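Local coordinates for protein putative isomerase (PDB 2OQH) that is probably a D-glucarate dehydratase of the enolase superfamily, converting D-glucarate to 5-dehydro-4-deoxy-D-glucarate and water, at residues L222-V227 / C244-V249; D265-D270 / F290-N295. One frame throughout, in Å; residues are numbered along the deposited sequence.

Interaction 1: residues L222-V227 / C244-V249; sequences LEDPCV and CTNMCV
Asp-224 steps into left-handed backbone territory (phi 40°) just as strand 221-223 ends, and its carboxylate reaches across to grip the turn that follows strand 243-245. Both oxygens work through their syn lone pairs: OD1 accepts a hydrogen bond from Thr-245 OG1, at a short 2.5 Å, while OD2 accepts from the backbone N of Asn-246 at 3.1 Å. Thr-245 OG1 then receives two backbone N-H groups, from Met-247 and Cys-248, in an ST motif, so three hydrogen bonds hold this buried hydroxyl. An alanine in place of Asp-224 would take away both carboxylate oxygens and would probably loosen the turn at Asn-246. Between the strands, Cys-244 N bonds Leu-222 O, and Asp-224 N bonds Cys-244 O at 2.9 Å, a parallel pairing closed by the right-handed beta-alpha-beta unit of strand 221-223, helix 228-238 and strand 243-245 in the enolase-type TIM barrel. From the extended side chain of Glu-223, OE2 comes within 2.7 Å of Asn-246 ND2, but the angle is poor for a hydrogen bond and the carboxylate and amide planes stand 81° apart. CG and SE of selenomethionine Met-247 lie alongside the carboxylate of Asp-224.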
loop_
_atom_site.group_PDB
_atom_site.type_symbol
_atom_site.label_atom_id
_atom_site.label_comp_id
_atom_site.label_asym_id
_atom_site.label_seq_id
_atom_site.Cartn_x
_atom_site.Cartn_y
_atom_site.Cartn_z
ATOM N N LEU A 222 13.594 9.058 -3.973
ATOM C CA LEU A 222 13.039 9.414 -5.260
ATOM C C LEU A 222 12.279 8.156 -5.667
ATOM O O LEU A 222 12.877 7.096 -5.845
ATOM C CB LEU A 222 14.177 9.718 -6.237
ATOM C CG LEU A 222 13.868 10.040 -7.691
ATOM C CD1 LEU A 222 12.727 11.037 -7.773
ATOM C CD2 LEU A 222 15.115 10.602 -8.353
ATOM N N GLU A 223 10.963 8.266 -5.796
ATOM C CA GLU A 223 10.143 7.111 -6.127
ATOM C C GLU A 223 9.758 6.984 -7.595
ATOM O O GLU A 223 9.106 7.858 -8.149
ATOM C CB GLU A 223 8.874 7.136 -5.271
ATOM C CG GLU A 223 8.138 5.819 -5.208
ATOM C CD GLU A 223 6.883 5.872 -4.341
ATOM O OE1 GLU A 223 6.897 6.530 -3.277
ATOM O OE2 GLU A 223 5.876 5.233 -4.717
ATOM N N ASP A 224 10.155 5.875 -8.211
ATOM C CA ASP A 224 9.848 5.600 -9.617
ATOM C C ASP A 224 9.942 6.766 -10.602
ATOM O O ASP A 224 8.969 7.083 -11.284
ATOM C CB ASP A 224 8.447 4.991 -9.734
ATOM C CG ASP A 224 8.376 3.587 -9.182
ATOM O OD1 ASP A 224 9.205 2.754 -9.606
ATOM O OD2 ASP A 224 7.501 3.319 -8.334
ATOM N N PRO A 225 11.111 7.416 -10.709
ATOM C CA PRO A 225 11.173 8.527 -11.666
ATOM C C PRO A 225 11.008 8.089 -13.123
ATOM O O PRO A 225 10.471 8.833 -13.942
ATOM C CB PRO A 225 12.549 9.145 -11.397
ATOM C CG PRO A 225 13.361 7.968 -10.860
ATOM C CD PRO A 225 12.368 7.293 -9.948
ATOM N N CYS A 226 11.456 6.876 -13.438
ATOM C CA CYS A 226 11.391 6.363 -14.802
ATOM C C CYS A 226 10.922 4.911 -14.857
ATOM O O CYS A 226 10.771 4.263 -13.833
ATOM C CB CYS A 226 12.770 6.466 -15.457
ATOM S SG CYS A 226 14.025 5.444 -14.636
ATOM N N VAL A 227 10.713 4.405 -16.068
ATOM C CA VAL A 227 10.242 3.036 -16.262
ATOM C C VAL A 227 11.340 1.980 -16.341
ATOM O O VAL A 227 12.440 2.250 -16.807
ATOM C CB VAL A 227 9.418 2.913 -17.568
ATOM C CG1 VAL A 227 8.250 3.876 -17.550
ATOM C CG2 VAL A 227 10.301 3.198 -18.759
ATOM N N CYS A 244 13.508 4.478 -4.896
ATOM C CA CYS A 244 12.449 3.581 -4.456
ATOM C C CYS A 244 11.542 3.162 -5.610
ATOM O O CYS A 244 11.443 3.865 -6.620
ATOM C CB CYS A 244 11.631 4.279 -3.361
ATOM S SG CYS A 244 10.271 3.320 -2.658
ATOM N N THR A 245 10.886 2.014 -5.462
ATOM C CA THR A 245 9.990 1.521 -6.502
ATOM C C THR A 245 8.852 0.643 -5.993
ATOM O O THR A 245 8.955 -0.008 -4.952
ATOM C CB THR A 245 10.743 0.666 -7.553
ATOM O OG1 THR A 245 9.915 0.481 -8.706
ATOM C CG2 THR A 245 11.064 -0.719 -6.986
ATOM N N ASN A 246 7.765 0.645 -6.755
ATOM C CA ASN A 246 6.616 -0.211 -6.496
ATOM C C ASN A 246 6.040 -0.448 -7.881
ATOM O O ASN A 246 4.871 -0.775 -8.038
ATOM C CB ASN A 246 5.587 0.436 -5.547
ATOM C CG ASN A 246 4.933 1.676 -6.121
ATOM O OD1 ASN A 246 4.283 1.635 -7.163
ATOM N ND2 ASN A 246 5.094 2.793 -5.427
HETATM N N MSE A 247 6.907 -0.280 -8.882
HETATM C CA MSE A 247 6.556 -0.466 -10.286
HETATM C C MSE A 247 7.524 -1.339 -11.097
HETATM O O MSE A 247 7.081 -2.062 -11.988
HETATM C CB MSE A 247 6.419 0.886 -10.990
HETATM C CG MSE A 247 5.202 1.697 -10.559
HETATM SE SE MSE A 247 5.095 3.418 -11.456
HETATM C CE MSE A 247 4.577 2.813 -13.206
ATOM N N CYS A 248 8.827 -1.280 -10.820
ATOM C CA CYS A 248 9.763 -2.101 -11.593
ATOM C C CYS A 248 10.126 -3.417 -10.891
ATOM O O CYS A 248 10.741 -4.297 -11.490
ATOM C CB CYS A 248 11.029 -1.307 -11.961
ATOM S SG CYS A 248 12.232 -1.046 -10.657
ATOM N N VAL A 249 9.738 -3.535 -9.622
ATOM C CA VAL A 249 9.948 -4.749 -8.834
ATOM C C VAL A 249 8.631 -4.946 -8.089
ATOM O O VAL A 249 8.445 -4.392 -7.006
ATOM C CB VAL A 249 11.081 -4.601 -7.795
ATOM C CG1 VAL A 249 11.127 -5.844 -6.906
ATOM C CG2 VAL A 249 12.420 -4.407 -8.492
#

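Interaction 2: residues D265-D270 / F290-N295; sequences DVIHGD and FGLGMN
Selenomethionine Met-294 leaves its strand with CG anti to the backbone N and stays extended to the tip. CB passes Ile-267 O, CG comes closer to the same carbonyl at 3.4 Å, and CE ends against Gly-269 CA at 3.5 Å, tighter than an ordinary carbon contact. That methyl crowds the place where a CB on Gly-269 would lie. Underneath runs a parallel ladder: Gly-293 N to Asp-265 O, Ile-267 N to Gly-293 O, and Asn-295 N to Ile-267 O. Its last and shortest rung, Gly-269 N to Asn-295 O at 2.6 Å, lies almost along the C=O axis. A water donates to both Asp-265 O and Gly-291 O, extending the link past the strand start. On the sheet face of Ile-267, the methyl CD1 presses on Leu-292 CD1 at 3.5 Å. On the face of His-268 and Asn-295, those two side chains lie side by side, imidazole and amide planes 22° apart, with CE1 of His-268 3.6 Å from CB of Asn-295; the amide ND2 bonds Tyr-221 OH. Met-294 packs on Leu-283, Ala-284 and Cys-287, and Leu-292 on Phe-255, so helices 277-289 and 252-260 cover these adjacent barrel strands on the side of Ile-267 and Met-294.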
loop_
_atom_site.group_PDB
_atom_site.type_symbol
_atom_site.label_atom_id
_atom_site.label_comp_id
_atom_site.label_asym_id
_atom_site.label_seq_id
_atom_site.Cartn_x
_atom_site.Cartn_y
_atom_site.Cartn_z
ATOM N N ASP A 265 17.175 1.044 -4.151
ATOM C CA ASP A 265 17.700 1.127 -2.788
ATOM C C ASP A 265 16.597 0.868 -1.765
ATOM O O ASP A 265 16.863 0.482 -0.626
ATOM C CB ASP A 265 18.286 2.517 -2.521
ATOM C CG ASP A 265 19.376 2.889 -3.502
ATOM O OD1 ASP A 265 20.422 2.200 -3.509
ATOM O OD2 ASP A 265 19.190 3.869 -4.264
ATOM N N VAL A 266 15.361 1.106 -2.182
ATOM C CA VAL A 266 14.206 0.922 -1.317
ATOM C C VAL A 266 13.061 0.302 -2.106
ATOM O O VAL A 266 12.773 0.728 -3.226
ATOM C CB VAL A 266 13.723 2.285 -0.747
ATOM C CG1 VAL A 266 12.524 2.079 0.175
ATOM C CG2 VAL A 266 14.863 2.976 -0.005
ATOM N N ILE A 267 12.412 -0.704 -1.529
ATOM C CA ILE A 267 11.288 -1.341 -2.199
ATOM C C ILE A 267 9.997 -1.152 -1.411
ATOM O O ILE A 267 9.998 -1.213 -0.188
ATOM C CB ILE A 267 11.511 -2.851 -2.391
ATOM C CG1 ILE A 267 12.733 -3.089 -3.280
ATOM C CG2 ILE A 267 10.277 -3.478 -3.032
ATOM C CD1 ILE A 267 13.033 -4.556 -3.531
ATOM N N HIS A 268 8.903 -0.920 -2.126
ATOM C CA HIS A 268 7.590 -0.748 -1.511
ATOM C C HIS A 268 6.852 -2.081 -1.448
ATOM O O HIS A 268 6.643 -2.724 -2.471
ATOM C CB HIS A 268 6.728 0.223 -2.330
ATOM C CG HIS A 268 6.730 1.631 -1.822
ATOM N ND1 HIS A 268 6.319 1.966 -0.551
ATOM C CD2 HIS A 268 7.065 2.792 -2.427
ATOM C CE1 HIS A 268 6.400 3.277 -0.394
ATOM N NE2 HIS A 268 6.852 3.800 -1.519
ATOM N N GLY A 269 6.465 -2.502 -0.253
ATOM C CA GLY A 269 5.704 -3.730 -0.133
ATOM C C GLY A 269 4.250 -3.342 -0.338
ATOM O O GLY A 269 3.939 -2.154 -0.384
ATOM N N ASP A 270 3.369 -4.327 -0.474
ATOM C CA ASP A 270 1.942 -4.091 -0.663
ATOM C C ASP A 270 1.287 -5.454 -0.811
ATOM O O ASP A 270 1.442 -6.135 -1.828
ATOM C CB ASP A 270 1.682 -3.245 -1.918
ATOM C CG ASP A 270 0.198 -3.009 -2.170
ATOM O OD1 ASP A 270 -0.642 -3.557 -1.424
ATOM O OD2 ASP A 270 -0.131 -2.268 -3.121
ATOM N N PHE A 290 19.463 -7.905 1.602
ATOM C CA PHE A 290 20.164 -7.111 0.608
ATOM C C PHE A 290 20.378 -5.662 0.980
ATOM O O PHE A 290 20.710 -4.842 0.128
ATOM C CB PHE A 290 19.431 -7.213 -0.722
ATOM C CG PHE A 290 19.726 -8.488 -1.459
ATOM C CD1 PHE A 290 20.819 -8.565 -2.325
ATOM C CD2 PHE A 290 18.944 -9.622 -1.261
ATOM C CE1 PHE A 290 21.144 -9.773 -2.973
ATOM C CE2 PHE A 290 19.260 -10.834 -1.903
ATOM C CZ PHE A 290 20.363 -10.897 -2.765
ATOM N N GLY A 291 20.205 -5.353 2.259
ATOM C CA GLY A 291 20.398 -3.990 2.717
ATOM C C GLY A 291 19.544 -2.967 1.991
ATOM O O GLY A 291 20.025 -1.904 1.609
ATOM N N LEU A 292 18.273 -3.293 1.791
ATOM C CA LEU A 292 17.358 -2.381 1.125
ATOM C C LEU A 292 16.397 -1.807 2.145
ATOM O O LEU A 292 16.055 -2.471 3.119
ATOM C CB LEU A 292 16.529 -3.114 0.069
ATOM C CG LEU A 292 17.223 -3.862 -1.063
ATOM C CD1 LEU A 292 16.156 -4.472 -1.957
ATOM C CD2 LEU A 292 18.129 -2.915 -1.851
ATOM N N GLY A 293 15.971 -0.570 1.931
ATOM C CA GLY A 293 14.989 0.004 2.820
ATOM C C GLY A 293 13.672 -0.576 2.327
ATOM O O GLY A 293 13.627 -1.168 1.244
HETATM N N MSE A 294 12.607 -0.438 3.108
HETATM C CA MSE A 294 11.297 -0.939 2.701
HETATM C C MSE A 294 10.207 -0.074 3.312
HETATM O O MSE A 294 10.379 0.494 4.383
HETATM C CB MSE A 294 11.079 -2.392 3.156
HETATM C CG MSE A 294 9.708 -2.956 2.755
HETATM SE SE MSE A 294 9.299 -4.740 3.435
HETATM C CE MSE A 294 7.815 -5.153 2.260
ATOM N N ASN A 295 9.086 0.022 2.615
ATOM C CA ASN A 295 7.949 0.796 3.096
ATOM C C ASN A 295 6.746 0.142 2.438
ATOM O O ASN A 295 6.910 -0.788 1.652
ATOM C CB ASN A 295 8.088 2.256 2.651
ATOM C CG ASN A 295 7.283 3.217 3.515
ATOM O OD1 ASN A 295 6.744 2.841 4.564
ATOM N ND2 ASN A 295 7.211 4.474 3.081
HETATM O O HOH W 1 19.587 0.269 -0.063
#

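Interactions 1 and 2, with centres about 11 Å apart, lie in series around one barrel wall, because strand 243-245 also pairs with strand 266-269. Probable hydrogen bonds make that seam: Thr-245 O to His-268 N at 3.0 Å and Thr-245 N to Val-266 O at 3.2 Å. Inside the barrel, Cys-244 SG packs 3.3 Å from His-268 CD2, and the bond from His-268 NE2 to Glu-223 OE1 is weak at best. Asp-197, Glu-223 and Asn-246 gather at successive strand ends, consistent with the metal-ligand positions of glucarate dehydratases. Asp-270, just past the end of strand 266-269, makes a weak hydrogen bond to His-297, as in the His-Asp dyad of relatives.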